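Local coordinates for MREC protein (PDB 2J5U), which is probably involved in forming and maintaining cell shape, and assembles from dimers into a 24-subunit homooligomer, at residues 66-71 / 184-189; 134-139 / 177-182; 158-163 / 205-210. All coordinates share one frame; numbering follows the deposited sequence.

Contact 1 of 3, residues 66-71 / 184-189; sequences RDYDPL and KFPAGI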
loop_
_atom_site.group_PDB
_atom_site.type_symbol
_atom_site.label_atom_id
_atom_site.label_comp_id
_atom_site.label_asym_id
_atom_site.label_seq_id
_atom_site.Cartn_x
_atom_site.Cartn_y
_atom_site.Cartn_z
ATOM N N ARG A 66 49.427 -11.168 -33.690
ATOM C CA ARG A 66 49.889 -12.431 -34.284
ATOM C C ARG A 66 49.584 -12.663 -35.761
ATOM O O ARG A 66 50.072 -13.627 -36.339
ATOM C CB ARG A 66 49.337 -13.623 -33.510
ATOM C CG ARG A 66 48.818 -13.290 -32.145
ATOM C CD ARG A 66 48.344 -14.543 -31.443
ATOM N NE ARG A 66 49.426 -15.505 -31.272
ATOM C CZ ARG A 66 49.457 -16.693 -31.864
ATOM N NH1 ARG A 66 50.484 -17.513 -31.653
ATOM N NH2 ARG A 66 48.458 -17.053 -32.669
ATOM N N ASP A 67 48.792 -11.793 -36.376
ATOM C CA ASP A 67 48.430 -11.984 -37.776
ATOM C C ASP A 67 49.536 -11.666 -38.776
ATOM O O ASP A 67 50.408 -10.844 -38.508
ATOM C CB ASP A 67 47.176 -11.166 -38.101
ATOM C CG ASP A 67 45.973 -11.600 -37.277
ATOM O OD1 ASP A 67 45.823 -12.826 -37.072
ATOM O OD2 ASP A 67 45.178 -10.733 -36.838
ATOM N N TYR A 68 49.496 -12.324 -39.933
ATOM C CA TYR A 68 50.495 -12.089 -40.971
ATOM C C TYR A 68 50.174 -12.743 -42.319
ATOM O O TYR A 68 49.420 -13.710 -42.385
ATOM C CB TYR A 68 51.863 -12.585 -40.495
ATOM C CG TYR A 68 51.940 -14.079 -40.308
ATOM C CD1 TYR A 68 51.892 -14.642 -39.039
ATOM C CD2 TYR A 68 52.021 -14.935 -41.408
ATOM C CE1 TYR A 68 51.921 -16.019 -38.867
ATOM C CE2 TYR A 68 52.043 -16.313 -41.249
ATOM C CZ TYR A 68 51.990 -16.849 -39.977
ATOM O OH TYR A 68 51.968 -18.214 -39.816
ATOM N N ASP A 69 50.758 -12.203 -43.387
ATOM C CA ASP A 69 50.604 -12.726 -44.745
ATOM C C ASP A 69 51.933 -13.361 -45.112
ATOM O O ASP A 69 52.947 -12.674 -45.166
ATOM C CB ASP A 69 50.343 -11.603 -45.743
ATOM C CG ASP A 69 48.960 -11.025 -45.622
ATOM O OD1 ASP A 69 48.716 -9.942 -46.211
ATOM O OD2 ASP A 69 48.120 -11.662 -44.950
ATOM N N PRO A 70 51.952 -14.672 -45.366
ATOM C CA PRO A 70 53.211 -15.338 -45.725
ATOM C C PRO A 70 53.499 -15.354 -47.229
ATOM O O PRO A 70 52.590 -15.212 -48.049
ATOM C CB PRO A 70 53.012 -16.742 -45.173
ATOM C CG PRO A 70 51.563 -16.976 -45.453
ATOM C CD PRO A 70 50.918 -15.666 -45.024
ATOM N N LEU A 71 54.776 -15.502 -47.579
ATOM C CA LEU A 71 55.194 -15.587 -48.977
ATOM C C LEU A 71 56.281 -16.648 -49.037
ATOM O O LEU A 71 57.250 -16.598 -48.277
ATOM C CB LEU A 71 55.758 -14.266 -49.486
ATOM C CG LEU A 71 55.644 -14.072 -51.004
ATOM C CD1 LEU A 71 56.486 -12.882 -51.425
ATOM C CD2 LEU A 71 56.107 -15.311 -51.741
ATOM N N LYS A 184 58.417 -5.269 -35.553
ATOM C CA LYS A 184 58.533 -5.718 -36.926
ATOM C C LYS A 184 58.212 -7.163 -37.251
ATOM O O LYS A 184 58.064 -7.507 -38.416
ATOM C CB LYS A 184 59.914 -5.379 -37.467
ATOM C CG LYS A 184 61.035 -5.742 -36.554
ATOM C CD LYS A 184 61.626 -4.502 -35.945
ATOM C CE LYS A 184 62.172 -3.562 -37.011
ATOM N NZ LYS A 184 63.071 -2.522 -36.405
ATOM N N PHE A 185 58.095 -8.017 -36.248
ATOM C CA PHE A 185 57.773 -9.420 -36.509
ATOM C C PHE A 185 56.411 -9.700 -35.918
ATOM O O PHE A 185 55.972 -8.995 -35.012
ATOM C CB PHE A 185 58.751 -10.370 -35.805
ATOM C CG PHE A 185 60.145 -10.361 -36.353
ATOM C CD1 PHE A 185 61.153 -11.035 -35.674
ATOM C CD2 PHE A 185 60.443 -9.753 -37.560
ATOM C CE1 PHE A 185 62.441 -11.113 -36.190
ATOM C CE2 PHE A 185 61.726 -9.822 -38.091
ATOM C CZ PHE A 185 62.730 -10.507 -37.404
ATOM N N PRO A 186 55.699 -10.708 -36.451
ATOM C CA PRO A 186 54.396 -11.014 -35.868
ATOM C C PRO A 186 54.803 -11.801 -34.630
ATOM O O PRO A 186 55.908 -12.345 -34.588
ATOM C CB PRO A 186 53.748 -11.900 -36.923
ATOM C CG PRO A 186 54.917 -12.594 -37.524
ATOM C CD PRO A 186 55.895 -11.464 -37.698
ATOM N N ALA A 187 53.955 -11.860 -33.613
ATOM C CA ALA A 187 54.334 -12.613 -32.429
ATOM C C ALA A 187 53.945 -14.081 -32.587
ATOM O O ALA A 187 53.100 -14.421 -33.411
ATOM C CB ALA A 187 53.679 -12.017 -31.199
ATOM N N GLY A 188 54.591 -14.949 -31.817
ATOM C CA GLY A 188 54.261 -16.356 -31.882
ATOM C C GLY A 188 55.108 -17.246 -32.769
ATOM O O GLY A 188 54.866 -18.447 -32.829
ATOM N N ILE A 189 56.087 -16.696 -33.473
ATOM C CA ILE A 189 56.904 -17.559 -34.305
ATOM C C ILE A 189 57.857 -18.303 -33.387
ATOM O O ILE A 189 58.507 -17.694 -32.544
ATOM C CB ILE A 189 57.712 -16.762 -35.344
ATOM C CG1 ILE A 189 56.798 -16.252 -36.460
ATOM C CG2 ILE A 189 58.738 -17.677 -36.007
ATOM C CD1 ILE A 189 55.535 -15.616 -35.994
#

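Contact 2 of 3, residues 134-139 / 177-182; sequences RVSAKV and VTSGLG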
loop_
_atom_site.group_PDB
_atom_site.type_symbol
_atom_site.label_atom_id
_atom_site.label_comp_id
_atom_site.label_asym_id
_atom_site.label_seq_id
_atom_site.Cartn_x
_atom_site.Cartn_y
_atom_site.Cartn_z
ATOM N N ARG A 134 69.411 -8.735 -33.421
ATOM C CA ARG A 134 68.575 -9.104 -32.287
ATOM C C ARG A 134 67.102 -9.289 -32.610
ATOM O O ARG A 134 66.628 -8.827 -33.634
ATOM C CB ARG A 134 68.732 -8.050 -31.186
ATOM C CG ARG A 134 68.631 -6.622 -31.674
ATOM C CD ARG A 134 69.146 -5.647 -30.632
ATOM N NE ARG A 134 68.142 -5.363 -29.620
ATOM C CZ ARG A 134 67.315 -4.317 -29.663
ATOM N NH1 ARG A 134 66.406 -4.143 -28.698
ATOM N NH2 ARG A 134 67.408 -3.427 -30.658
ATOM N N VAL A 135 66.383 -9.987 -31.739
ATOM C CA VAL A 135 64.952 -10.184 -31.932
ATOM C C VAL A 135 64.254 -10.228 -30.568
ATOM O O VAL A 135 64.757 -10.829 -29.617
ATOM C CB VAL A 135 64.665 -11.466 -32.806
ATOM C CG1 VAL A 135 65.851 -12.345 -32.814
ATOM C CG2 VAL A 135 63.466 -12.233 -32.296
ATOM N N SER A 136 63.118 -9.542 -30.466
ATOM C CA SER A 136 62.341 -9.493 -29.223
ATOM C C SER A 136 61.654 -10.843 -29.037
ATOM O O SER A 136 60.932 -11.311 -29.924
ATOM C CB SER A 136 61.263 -8.412 -29.303
ATOM O OG SER A 136 61.779 -7.164 -29.699
ATOM N N ALA A 137 61.841 -11.448 -27.875
ATOM C CA ALA A 137 61.264 -12.756 -27.635
ATOM C C ALA A 137 60.555 -12.924 -26.308
ATOM O O ALA A 137 60.758 -12.164 -25.364
ATOM C CB ALA A 137 62.356 -13.831 -27.762
ATOM N N LYS A 138 59.741 -13.972 -26.264
ATOM C CA LYS A 138 58.970 -14.337 -25.094
ATOM C C LYS A 138 59.214 -15.813 -24.757
ATOM O O LYS A 138 59.276 -16.667 -25.653
ATOM C CB LYS A 138 57.482 -14.113 -25.366
ATOM C CG LYS A 138 56.604 -14.313 -24.149
ATOM C CD LYS A 138 55.153 -14.059 -24.476
ATOM C CE LYS A 138 54.651 -15.069 -25.479
ATOM N NZ LYS A 138 53.223 -14.842 -25.795
ATOM N N VAL A 139 59.382 -16.101 -23.468
ATOM C CA VAL A 139 59.574 -17.471 -23.002
ATOM C C VAL A 139 58.220 -17.916 -22.449
ATOM O O VAL A 139 57.734 -17.347 -21.460
ATOM C CB VAL A 139 60.579 -17.552 -21.847
ATOM C CG1 VAL A 139 60.754 -18.998 -21.437
ATOM C CG2 VAL A 139 61.891 -16.928 -22.239
ATOM N N VAL A 177 59.420 -17.826 -28.188
ATOM C CA VAL A 177 58.775 -17.360 -29.408
ATOM C C VAL A 177 58.962 -15.862 -29.577
ATOM O O VAL A 177 59.439 -15.189 -28.675
ATOM C CB VAL A 177 57.255 -17.677 -29.395
ATOM C CG1 VAL A 177 57.044 -19.162 -29.252
ATOM C CG2 VAL A 177 56.576 -16.943 -28.257
ATOM N N THR A 178 58.593 -15.349 -30.742
ATOM C CA THR A 178 58.718 -13.928 -31.003
ATOM C C THR A 178 57.622 -13.192 -30.251
ATOM O O THR A 178 56.482 -13.643 -30.197
ATOM C CB THR A 178 58.598 -13.628 -32.496
ATOM O OG1 THR A 178 57.430 -14.265 -33.018
ATOM C CG2 THR A 178 59.814 -14.139 -33.234
ATOM N N SER A 179 57.978 -12.058 -29.660
ATOM C CA SER A 179 57.033 -11.253 -28.897
ATOM C C SER A 179 56.326 -10.209 -29.756
ATOM O O SER A 179 55.241 -9.748 -29.419
ATOM C CB SER A 179 57.764 -10.541 -27.768
ATOM O OG SER A 179 58.654 -9.559 -28.268
ATOM N N GLY A 180 56.951 -9.843 -30.868
ATOM C CA GLY A 180 56.395 -8.827 -31.736
ATOM C C GLY A 180 56.649 -7.430 -31.171
ATOM O O GLY A 180 56.407 -6.424 -31.833
ATOM N N LEU A 181 57.177 -7.373 -29.954
ATOM C CA LEU A 181 57.401 -6.110 -29.278
ATOM C C LEU A 181 58.464 -5.204 -29.854
ATOM O O LEU A 181 58.591 -4.054 -29.439
ATOM C CB LEU A 181 57.651 -6.365 -27.791
ATOM C CG LEU A 181 56.442 -7.116 -27.228
ATOM C CD1 LEU A 181 56.665 -7.490 -25.779
ATOM C CD2 LEU A 181 55.207 -6.238 -27.370
ATOM N N GLY A 182 59.218 -5.723 -30.811
ATOM C CA GLY A 182 60.251 -4.933 -31.458
ATOM C C GLY A 182 59.617 -4.143 -32.586
ATOM O O GLY A 182 60.272 -3.326 -33.229
#

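Contact 3 of 3, residues 158-163 / 205-210; sequences LLELKQ and SQTAFI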
loop_
_atom_site.group_PDB
_atom_site.type_symbol
_atom_site.label_atom_id
_atom_site.label_comp_id
_atom_site.label_asym_id
_atom_site.label_seq_id
_atom_site.Cartn_x
_atom_site.Cartn_y
_atom_site.Cartn_z
ATOM N N LEU A 158 74.274 -22.293 -29.706
ATOM C CA LEU A 158 73.207 -21.690 -28.916
ATOM C C LEU A 158 73.010 -20.176 -29.045
ATOM O O LEU A 158 73.966 -19.403 -29.158
ATOM C CB LEU A 158 73.407 -22.031 -27.438
ATOM C CG LEU A 158 73.363 -23.520 -27.098
ATOM C CD1 LEU A 158 73.537 -23.705 -25.606
ATOM C CD2 LEU A 158 72.047 -24.122 -27.564
ATOM N N LEU A 159 71.740 -19.780 -29.007
ATOM C CA LEU A 159 71.315 -18.388 -29.080
ATOM C C LEU A 159 71.265 -17.842 -27.654
ATOM O O LEU A 159 70.903 -18.571 -26.725
ATOM C CB LEU A 159 69.918 -18.313 -29.691
ATOM C CG LEU A 159 69.670 -17.852 -31.130
ATOM C CD1 LEU A 159 70.965 -17.714 -31.899
ATOM C CD2 LEU A 159 68.723 -18.848 -31.795
ATOM N N GLU A 160 71.634 -16.573 -27.479
ATOM C CA GLU A 160 71.611 -15.929 -26.165
ATOM C C GLU A 160 70.333 -15.122 -25.923
ATOM O O GLU A 160 70.050 -14.169 -26.643
ATOM C CB GLU A 160 72.796 -14.977 -25.995
ATOM C CG GLU A 160 74.043 -15.596 -25.404
ATOM C CD GLU A 160 74.980 -14.546 -24.811
ATOM O OE1 GLU A 160 74.588 -13.904 -23.807
ATOM O OE2 GLU A 160 76.098 -14.358 -25.346
ATOM N N LEU A 161 69.570 -15.496 -24.904
ATOM C CA LEU A 161 68.348 -14.777 -24.559
ATOM C C LEU A 161 68.738 -13.915 -23.377
ATOM O O LEU A 161 68.916 -14.424 -22.279
ATOM C CB LEU A 161 67.259 -15.746 -24.128
ATOM C CG LEU A 161 65.833 -15.332 -24.476
ATOM C CD1 LEU A 161 64.885 -16.167 -23.647
ATOM C CD2 LEU A 161 65.621 -13.853 -24.215
ATOM N N LYS A 162 68.877 -12.615 -23.601
ATOM C CA LYS A 162 69.295 -11.708 -22.537
ATOM C C LYS A 162 68.175 -10.884 -21.912
ATOM O O LYS A 162 67.143 -10.620 -22.534
ATOM C CB LYS A 162 70.355 -10.733 -23.059
ATOM C CG LYS A 162 71.545 -11.365 -23.756
ATOM C CD LYS A 162 72.463 -10.285 -24.308
ATOM C CE LYS A 162 73.677 -10.876 -25.007
ATOM N NZ LYS A 162 74.561 -9.808 -25.551
ATOM N N GLN A 163 68.404 -10.478 -20.669
ATOM C CA GLN A 163 67.475 -9.639 -19.925
ATOM C C GLN A 163 66.162 -10.197 -19.433
ATOM O O GLN A 163 65.150 -9.504 -19.471
ATOM C CB GLN A 163 67.191 -8.382 -20.720
ATOM C CG GLN A 163 68.343 -7.448 -20.694
ATOM C CD GLN A 163 68.085 -6.208 -21.492
ATOM O OE1 GLN A 163 68.098 -6.230 -22.726
ATOM N NE2 GLN A 163 67.840 -5.103 -20.793
ATOM N N SER A 205 69.669 -9.495 -13.911
ATOM C CA SER A 205 68.819 -10.269 -14.807
ATOM C C SER A 205 69.369 -11.666 -15.033
ATOM O O SER A 205 70.387 -12.037 -14.462
ATOM C CB SER A 205 68.716 -9.555 -16.152
ATOM O OG SER A 205 70.008 -9.263 -16.656
ATOM N N GLN A 206 68.686 -12.440 -15.866
ATOM C CA GLN A 206 69.136 -13.784 -16.188
ATOM C C GLN A 206 69.377 -13.882 -17.685
ATOM O O GLN A 206 68.961 -13.018 -18.449
ATOM C CB GLN A 206 68.099 -14.829 -15.784
ATOM C CG GLN A 206 68.013 -15.096 -14.304
ATOM C CD GLN A 206 66.972 -16.145 -13.982
ATOM O OE1 GLN A 206 67.195 -17.339 -14.160
ATOM N NE2 GLN A 206 65.813 -15.698 -13.524
ATOM N N THR A 207 70.060 -14.938 -18.098
ATOM C CA THR A 207 70.340 -15.145 -19.502
ATOM C C THR A 207 70.117 -16.608 -19.778
ATOM O O THR A 207 70.630 -17.461 -19.063
ATOM C CB THR A 207 71.796 -14.796 -19.839
ATOM O OG1 THR A 207 72.065 -13.447 -19.443
ATOM C CG2 THR A 207 72.046 -14.940 -21.336
ATOM N N ALA A 208 69.328 -16.904 -20.798
ATOM C CA ALA A 208 69.081 -18.284 -21.157
ATOM C C ALA A 208 69.789 -18.546 -22.478
ATOM O O ALA A 208 69.961 -17.642 -23.297
ATOM C CB ALA A 208 67.591 -18.538 -21.302
ATOM N N PHE A 209 70.233 -19.778 -22.668
ATOM C CA PHE A 209 70.890 -20.144 -23.906
ATOM C C PHE A 209 69.889 -21.034 -24.597
ATOM O O PHE A 209 69.320 -21.948 -23.994
ATOM C CB PHE A 209 72.220 -20.821 -23.612
ATOM C CG PHE A 209 73.198 -19.901 -22.966
ATOM C CD1 PHE A 209 73.133 -19.646 -21.601
ATOM C CD2 PHE A 209 74.116 -19.194 -23.734
ATOM C CE1 PHE A 209 73.969 -18.692 -21.011
ATOM C CE2 PHE A 209 74.958 -18.237 -23.158
ATOM C CZ PHE A 209 74.883 -17.985 -21.797
ATOM N N ILE A 210 69.658 -20.743 -25.867
ATOM C CA ILE A 210 68.640 -21.448 -26.604
ATOM C C ILE A 210 69.066 -22.227 -27.825
ATOM O O ILE A 210 69.926 -21.799 -28.593
ATOM C CB ILE A 210 67.542 -20.433 -26.963
ATOM C CG1 ILE A 210 66.964 -19.884 -25.651
ATOM C CG2 ILE A 210 66.466 -21.069 -27.841
ATOM C CD1 ILE A 210 66.084 -18.676 -25.809
#

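Contact 1 of 3, residues 66-71 / 184-189
Tyr-68 and Pro-186 make the apolar part of this contact. CD1 of the Tyr-68 ring lies 3.9 Å from CB of Pro-186, and the two side chains cross obliquely. Tyr-68 CG sits between the backbone N and the carbonyl carbon (chi1 66°), and the ring meets the proline through CD1. The proline CB also packs against the backbone, with Asp-67 O 3.8 Å from Pro-186 CB. The remaining touches involve Arg-66 and are loose. Its CB lies 3.8 Å from Ala-187 O. Further out, NH1 comes within 4.0 Å of Gly-188 CA. Gly-188 has a positive phi (96°). It has no side chain, which lets NH1 of Arg-66 lie near its CA. Arg-66 also has a long, weak ion pair with Asp-47 of the second subunit. The backbones of both segments are bonded to other residues: Ala-187 to Ile-65 and Asp-67 to Ser-228. Segment 184-189 lies in the loop between strands 175-178 and 190-199 of the second barrel. It meets the start of strand 68-77 of the first barrel, where Tyr-68, Pro-70 and Ile-189 all touch Leu-225 of strand 221-227.

Contact 2 of 3, residues 134-139 / 177-182
Lys-138 and Val-177 face each other as an antiparallel hydrogen-bonded pair, which closes the second six-stranded barrel between strands 135-139 and 175-178. Their side chains lie side by side and point the same way. Lys-138 CG is anti to the backbone N (chi1 -173°), and the chain bends at chi3 (64°). This leaves CE 3.9 Å from Val-177 CG2. The Lys-138 ammonium forms a salt bridge with Asp-47 of the second subunit, so this pair lies at the interface with that subunit. Two backbone bonds join the pair: Lys-138 N to Val-177 O at 2.7 Å and Val-177 N to Lys-138 O at 2.8 Å. The next pair, Ala-137 and Thr-178, is non-hydrogen-bonded, and its side chains diverge. Thr-178 OG1 turns to the backbone of Pro-186 and Ile-189. Further on the chain turns. Ser-179 N still bonds Ser-136 O at 3.1 Å, from 43° above the carbonyl plane. Ser-136 and Ser-179 both start toward the facing segment. Ser-179 OG comes close to Ser-136 CB, while Ser-136 OG is turned to Gly-182, 3.1 Å from its N at a poor angle for a hydrogen bond. Ser-179 OG accepts from Leu-181 N at 3.1 Å, making an ST turn.

Contact 3 of 3, residues 158-163 / 205-210
Leu-159 O is met twice by the facing strand. It accepts from Ile-210 N at 2.6 Å, in the carbonyl plane, and Phe-209 CA adds a CA-H...O contact at 3.2 Å. The return bond runs from Leu-159 N to Ile-210 O at 2.7 Å and uses a lone pair of that oxygen. Leu-161 and Ala-208 form the second hydrogen-bonded pair, with bonds in both directions. The side chains of all four residues lie on one face of the sheet and are buried. There the CD1 atoms of Leu-161 and Ile-210 meet, 3.5 Å apart. Ile-149 of strand 145-153 packs on Leu-159, Leu-161 and Ile-210. The other face carries Glu-160, Thr-207 and Phe-209. Glu-160 and Phe-209 lie side by side and point the same way, with Glu-160 CG 3.6 Å from Phe-209 CE2. The carboxylate and ring planes are 30° apart. Phe-209 also has a cation-pi partner in Lys-196. At the end of the ladder, Leu-158 crosses Phe-209 at about a right angle, CD1 to CB 3.7 Å. This is an antiparallel ladder in a six-stranded barrel, with strand order 1-2-3-6-5-4 as in the chymotrypsin-like barrels of the Peptidase_PA clan.

Overall arrangement
The chain forms two six-stranded antiparallel barrels. Contacts 2 and 3 lie in the second barrel, with centres about 12 Å apart. They join different strand pairs of one sheet and meet where Val-139 packs on Leu-161. Contact 1 links the start of the first barrel to a loop of the second. Its centre is about 11 Å from that of contact 2, and the two touch where Gly-188 and Ile-189 meet Thr-178. Contacts 1 and 3 are about 23 Å apart between centres, on opposite sides of the chain's centre. In sequence the segments run 66-71, 134-139, 158-163, 177-182, 184-189, 205-210. Contact 1 thus ties the barrels together beside the second subunit, which contact 2 also touches.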